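Long-range contacts in ULam111 (Flavobacterium sp., PDB 5WUT), which probably hydrolyses the beta-1,3-glucosidic bonds of laminarin, as a family 16 glycoside hydrolase with a beta-jelly-roll fold: residues 25-29 with 43-49; 133-137 with 171-175. Residues are numbered along the deposited sequence.

Contact 1: residues 25-29 with 43-49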
loop_
_atom_site.group_PDB
_atom_site.type_symbol
_atom_site.label_atom_id
_atom_site.label_comp_id
_atom_site.label_asym_id
_atom_site.label_seq_id
_atom_site.Cartn_x
_atom_site.Cartn_y
_atom_site.Cartn_z
ATOM N N PHE A 25 14.871 -20.857 -20.353
ATOM C CA PHE A 25 15.780 -20.862 -19.208
ATOM C C PHE A 25 17.011 -20.028 -19.516
ATOM O O PHE A 25 17.580 -20.111 -20.612
ATOM C CB PHE A 25 16.226 -22.281 -18.836
ATOM C CG PHE A 25 15.129 -23.144 -18.320
ATOM C CD1 PHE A 25 14.806 -23.151 -16.968
ATOM C CD2 PHE A 25 14.416 -23.960 -19.181
ATOM C CE1 PHE A 25 13.798 -23.953 -16.487
ATOM C CE2 PHE A 25 13.403 -24.772 -18.702
ATOM C CZ PHE A 25 13.090 -24.769 -17.359
ATOM N N GLU A 26 17.449 -19.243 -18.542
ATOM C CA GLU A 26 18.795 -18.696 -18.608
ATOM C C GLU A 26 19.610 -19.515 -17.610
ATOM O O GLU A 26 19.154 -19.789 -16.498
ATOM C CB GLU A 26 18.787 -17.184 -18.327
ATOM C CG GLU A 26 18.089 -16.427 -19.478
ATOM C CD GLU A 26 18.245 -14.914 -19.449
ATOM O OE1 GLU A 26 17.891 -14.256 -20.457
ATOM O OE2 GLU A 26 18.698 -14.374 -18.426
ATOM N N LEU A 27 20.769 -20.004 -18.046
ATOM C CA LEU A 27 21.466 -21.046 -17.287
ATOM C C LEU A 27 22.935 -20.738 -17.067
ATOM O O LEU A 27 23.583 -20.120 -17.915
ATOM C CB LEU A 27 21.349 -22.395 -18.016
ATOM C CG LEU A 27 19.922 -22.882 -18.269
ATOM C CD1 LEU A 27 19.926 -24.008 -19.313
ATOM C CD2 LEU A 27 19.296 -23.357 -17.003
ATOM N N GLY A 28 23.452 -21.238 -15.951
ATOM C CA GLY A 28 24.875 -21.193 -15.659
ATOM C C GLY A 28 25.329 -19.991 -14.853
ATOM O O GLY A 28 24.582 -19.464 -14.022
ATOM N N ASP A 29 26.566 -19.569 -15.104
ATOM C CA ASP A 29 27.199 -18.533 -14.303
ATOM C C ASP A 29 27.110 -17.119 -14.886
ATOM O O ASP A 29 27.542 -16.146 -14.246
ATOM C CB ASP A 29 28.681 -18.908 -14.082
ATOM C CG ASP A 29 29.461 -19.086 -15.387
ATOM O OD1 ASP A 29 28.973 -18.703 -16.470
ATOM O OD2 ASP A 29 30.595 -19.616 -15.323
ATOM N N LEU A 43 24.626 -20.730 -9.734
ATOM C CA LEU A 43 24.460 -21.216 -11.090
ATOM C C LEU A 43 22.978 -21.433 -11.295
ATOM O O LEU A 43 22.304 -22.018 -10.444
ATOM C CB LEU A 43 25.208 -22.525 -11.346
ATOM C CG LEU A 43 26.716 -22.539 -11.189
ATOM C CD1 LEU A 43 27.235 -23.893 -11.666
ATOM C CD2 LEU A 43 27.328 -21.412 -11.982
ATOM N N TYR A 44 22.466 -20.953 -12.416
ATOM C CA TYR A 44 21.070 -21.178 -12.730
ATOM C C TYR A 44 20.935 -22.504 -13.474
ATOM O O TYR A 44 21.783 -22.847 -14.309
ATOM C CB TYR A 44 20.523 -20.020 -13.543
ATOM C CG TYR A 44 20.261 -18.764 -12.744
ATOM C CD1 TYR A 44 19.457 -18.798 -11.619
ATOM C CD2 TYR A 44 20.792 -17.544 -13.138
ATOM C CE1 TYR A 44 19.184 -17.649 -10.900
ATOM C CE2 TYR A 44 20.526 -16.388 -12.418
ATOM C CZ TYR A 44 19.719 -16.452 -11.309
ATOM O OH TYR A 44 19.440 -15.305 -10.588
ATOM N N THR A 45 19.887 -23.255 -13.143
ATOM C CA THR A 45 19.713 -24.606 -13.669
ATOM C C THR A 45 18.306 -24.831 -14.183
ATOM O O THR A 45 17.448 -23.959 -14.042
ATOM C CB THR A 45 19.966 -25.666 -12.601
ATOM O OG1 THR A 45 18.839 -25.722 -11.727
ATOM C CG2 THR A 45 21.240 -25.368 -11.801
ATOM N N LYS A 46 18.064 -26.021 -14.732
ATOM C CA LYS A 46 16.712 -26.449 -15.107
ATOM C C LYS A 46 16.172 -27.433 -14.080
ATOM O O LYS A 46 15.094 -28.024 -14.257
ATOM C CB LYS A 46 16.695 -27.105 -16.499
ATOM C CG LYS A 46 17.034 -26.187 -17.650
ATOM C CD LYS A 46 16.727 -26.864 -18.979
ATOM C CE LYS A 46 17.852 -27.756 -19.453
ATOM N NZ LYS A 46 17.563 -28.198 -20.849
ATOM N N THR A 47 16.926 -27.616 -13.004
ATOM C CA THR A 47 16.583 -28.613 -11.996
ATOM C C THR A 47 16.341 -28.021 -10.605
ATOM O O THR A 47 16.346 -28.741 -9.601
ATOM C CB THR A 47 17.689 -29.690 -11.907
ATOM O OG1 THR A 47 18.962 -29.046 -11.779
ATOM C CG2 THR A 47 17.695 -30.542 -13.165
ATOM N N ASN A 48 16.100 -26.711 -10.533
ATOM C CA ASN A 48 15.812 -26.071 -9.251
ATOM C C ASN A 48 14.367 -25.577 -9.112
ATOM O O ASN A 48 14.038 -24.867 -8.165
ATOM C CB ASN A 48 16.772 -24.897 -9.010
ATOM C CG ASN A 48 18.109 -25.344 -8.438
ATOM O OD1 ASN A 48 18.907 -25.974 -9.133
ATOM N ND2 ASN A 48 18.365 -24.990 -7.176
ATOM N N HIS A 49 13.504 -25.958 -10.040
ATOM C CA HIS A 49 12.108 -25.533 -9.948
ATOM C C HIS A 49 11.161 -26.718 -10.064
ATOM O O HIS A 49 11.530 -27.782 -10.569
ATOM C CB HIS A 49 11.784 -24.548 -11.052
ATOM C CG HIS A 49 11.695 -25.214 -12.379
ATOM N ND1 HIS A 49 12.810 -25.624 -13.070
ATOM C CD2 HIS A 49 10.623 -25.610 -13.105
ATOM C CE1 HIS A 49 12.434 -26.231 -14.183
ATOM N NE2 HIS A 49 11.113 -26.230 -14.231
HETATM O O HOH W 1 17.267 -21.317 -14.808
#
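Two backbone hydrogen bonds join Gly28 and Tyr44. Gly28 N donates to Tyr44 O at 2.8 Å, and Tyr44 N donates to Gly28 O at 3.0 Å. Both are nearly straight. Gly28 O also accepts from Trp36 NE1, and Trp36 meets the Tyr44 ring edge-to-face. Next to the pair the backbones diverge, and a water takes over. It bridges Glu26 O (3.0 Å) and Thr45 O (2.8 Å). Within 43-49, Thr45 OG1 accepts from Thr47 N (3.0 Å), forming an ST turn.

Packing continues toward Phe25. Lys46 CG sits over one face of the Phe25 ring, 3.7 Å from the ring centroid, a CH-pi contact. His49 CE1 lies at the ring edge, 3.5 Å from Phe25 CE1. Leu27 CD2 packs 3.3 Å from Thr45 C. At the far end Asp29 CB touches Leu43 CD2 at 3.5 Å. Gly28 and Tyr44 thus form a single antiparallel beta bridge, by which a surface loop is pinned to a short strand of the jelly roll.

Contact 2: residues 133-137 with 171-175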
loop_
_atom_site.group_PDB
_atom_site.type_symbol
_atom_site.label_atom_id
_atom_site.label_comp_id
_atom_site.label_asym_id
_atom_site.label_seq_id
_atom_site.Cartn_x
_atom_site.Cartn_y
_atom_site.Cartn_z
ATOM N N PHE A 133 11.126 -3.109 -3.276
ATOM C CA PHE A 133 11.655 -2.051 -4.130
ATOM C C PHE A 133 10.946 -2.102 -5.468
ATOM O O PHE A 133 10.650 -3.189 -5.952
ATOM C CB PHE A 133 13.168 -2.215 -4.313
ATOM C CG PHE A 133 13.938 -2.244 -3.020
ATOM C CD1 PHE A 133 14.048 -3.415 -2.278
ATOM C CD2 PHE A 133 14.554 -1.100 -2.546
ATOM C CE1 PHE A 133 14.751 -3.438 -1.082
ATOM C CE2 PHE A 133 15.259 -1.122 -1.350
ATOM C CZ PHE A 133 15.355 -2.293 -0.624
ATOM N N THR A 134 10.639 -0.938 -6.033
ATOM C CA THR A 134 10.068 -0.826 -7.376
ATOM C C THR A 134 10.911 0.189 -8.118
ATOM O O THR A 134 11.137 1.283 -7.600
ATOM C CB THR A 134 8.600 -0.385 -7.350
ATOM O OG1 THR A 134 8.484 0.824 -6.589
ATOM C CG2 THR A 134 7.743 -1.456 -6.708
ATOM N N SER A 135 11.402 -0.179 -9.304
ATOM C CA SER A 135 12.449 0.595 -9.974
ATOM C C SER A 135 12.382 0.532 -11.483
ATOM O O SER A 135 11.774 -0.377 -12.063
ATOM C CB SER A 135 13.843 0.112 -9.562
ATOM O OG SER A 135 13.928 -0.196 -8.183
ATOM N N LEU A 136 13.075 1.487 -12.094
ATOM C CA LEU A 136 13.338 1.520 -13.539
ATOM C C LEU A 136 14.839 1.630 -13.760
ATOM O O LEU A 136 15.518 2.294 -12.996
ATOM C CB LEU A 136 12.657 2.704 -14.224
ATOM C CG LEU A 136 11.131 2.761 -14.310
ATOM C CD1 LEU A 136 10.483 1.452 -14.736
ATOM C CD2 LEU A 136 10.577 3.246 -13.000
ATOM N N HIS A 137 15.344 0.976 -14.804
ATOM C CA HIS A 137 16.719 1.175 -15.258
ATOM C C HIS A 137 16.678 1.562 -16.721
ATOM O O HIS A 137 15.974 0.932 -17.523
ATOM C CB HIS A 137 17.563 -0.083 -15.077
ATOM C CG HIS A 137 17.678 -0.512 -13.658
ATOM N ND1 HIS A 137 18.776 -0.222 -12.880
ATOM C CD2 HIS A 137 16.812 -1.179 -12.861
ATOM C CE1 HIS A 137 18.590 -0.710 -11.667
ATOM N NE2 HIS A 137 17.403 -1.293 -11.629
ATOM N N LYS A 171 3.059 7.016 -18.481
ATOM C CA LYS A 171 3.558 6.796 -17.133
ATOM C C LYS A 171 3.614 5.334 -16.731
ATOM O O LYS A 171 2.989 4.468 -17.353
ATOM C CB LYS A 171 2.718 7.564 -16.114
ATOM C CG LYS A 171 1.270 7.221 -16.139
ATOM C CD LYS A 171 0.570 7.802 -14.925
ATOM C CE LYS A 171 -0.915 7.557 -15.024
ATOM N NZ LYS A 171 -1.238 6.120 -14.840
ATOM N N MET A 172 4.380 5.083 -15.675
ATOM C CA MET A 172 4.524 3.765 -15.090
ATOM C C MET A 172 4.108 3.827 -13.627
ATOM O O MET A 172 4.800 4.460 -12.820
ATOM C CB MET A 172 5.973 3.289 -15.209
ATOM C CG MET A 172 6.179 1.803 -14.973
ATOM S SD MET A 172 5.746 0.838 -16.436
ATOM C CE MET A 172 7.048 1.298 -17.571
ATOM N N ASP A 173 2.987 3.193 -13.294
ATOM C CA ASP A 173 2.504 3.112 -11.909
ATOM C C ASP A 173 2.834 1.741 -11.332
ATOM O O ASP A 173 2.648 0.727 -12.018
ATOM C CB ASP A 173 0.988 3.304 -11.821
ATOM C CG ASP A 173 0.530 4.736 -12.037
ATOM O OD1 ASP A 173 -0.612 4.900 -12.510
ATOM O OD2 ASP A 173 1.249 5.694 -11.717
ATOM N N PHE A 174 3.286 1.696 -10.081
ATOM C CA PHE A 174 3.602 0.434 -9.422
ATOM C C PHE A 174 2.677 0.211 -8.229
ATOM O O PHE A 174 2.458 1.144 -7.444
ATOM C CB PHE A 174 5.058 0.423 -8.932
ATOM C CG PHE A 174 6.098 0.495 -10.033
ATOM C CD1 PHE A 174 6.357 1.693 -10.694
ATOM C CD2 PHE A 174 6.870 -0.624 -10.354
ATOM C CE1 PHE A 174 7.344 1.760 -11.696
ATOM C CE2 PHE A 174 7.846 -0.562 -11.336
ATOM C CZ PHE A 174 8.081 0.626 -12.012
ATOM N N PHE A 175 2.147 -1.005 -8.092
ATOM C CA PHE A 175 1.199 -1.341 -7.029
ATOM C C PHE A 175 1.628 -2.558 -6.238
ATOM O O PHE A 175 2.074 -3.556 -6.804
ATOM C CB PHE A 175 -0.207 -1.614 -7.596
ATOM C CG PHE A 175 -0.752 -0.524 -8.467
ATOM C CD1 PHE A 175 -0.372 -0.419 -9.799
ATOM C CD2 PHE A 175 -1.696 0.368 -7.976
ATOM C CE1 PHE A 175 -0.878 0.580 -10.598
ATOM C CE2 PHE A 175 -2.225 1.357 -8.772
ATOM C CZ PHE A 175 -1.815 1.473 -10.095
#
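Phe174 extends its ring to strand 133-137, with Phe174 CD2 3.5 Å from Thr134 CB. The same ring reaches further along that strand. Phe174 CZ lies 3.8 Å from Ser135 O and 3.7 Å from Leu136 CD1, which approaches the ring edge. Leu136 CD1 also meets Met172 CG at 4.3 Å. This second apolar touch is looser.

No hydrogen bond crosses between the segments. The strand axes come no closer than 8.6 Å, too far for neighbours within a sheet. Their directions differ by 157°, so they run roughly antiparallel. Strand 133-137 makes its own sheet bonds with strands 118-123 and 148-152. Strand 172-175 is paired with 161-167 and 179-184. This is side-chain packing inside the beta-jelly roll, where layers of strands face each other across a hydrophobic interior.

Thr134 points its CA-to-CB bond toward the other strand, as do Met172 and Phe174. Ser135 points away, and Ser135 OG is hydrogen-bonded to Thr148 OG1. The Leu136 side chain leaves its backbone at a slant, yet its CD1 still gets to Phe174 and Met172. Tyr182 of strand 179-184 meets the Phe174 ring and also touches Thr134 and Leu136. Ile165 of strand 161-167 touches both Met172 and Phe174.

Overall arrangement
Contact 1 is at the surface and contact 2 is buried. They lie on opposite sides of the chain's centre, with their own centres about 27 Å apart and their nearest atoms about 14 Å apart. They follow one another along the chain, and both reach the same extensive, curled sheet. Their chemistry differs accordingly. Contact 1 joins a loop to a short strand through backbone bonds and a bridging water, with mostly partly exposed or exposed side chains around them. In contact 2 only side-chain packing connects the segments. Both segments of contact 1 bond to strand 66-80, whereas contact 2 spans separate strand pairings.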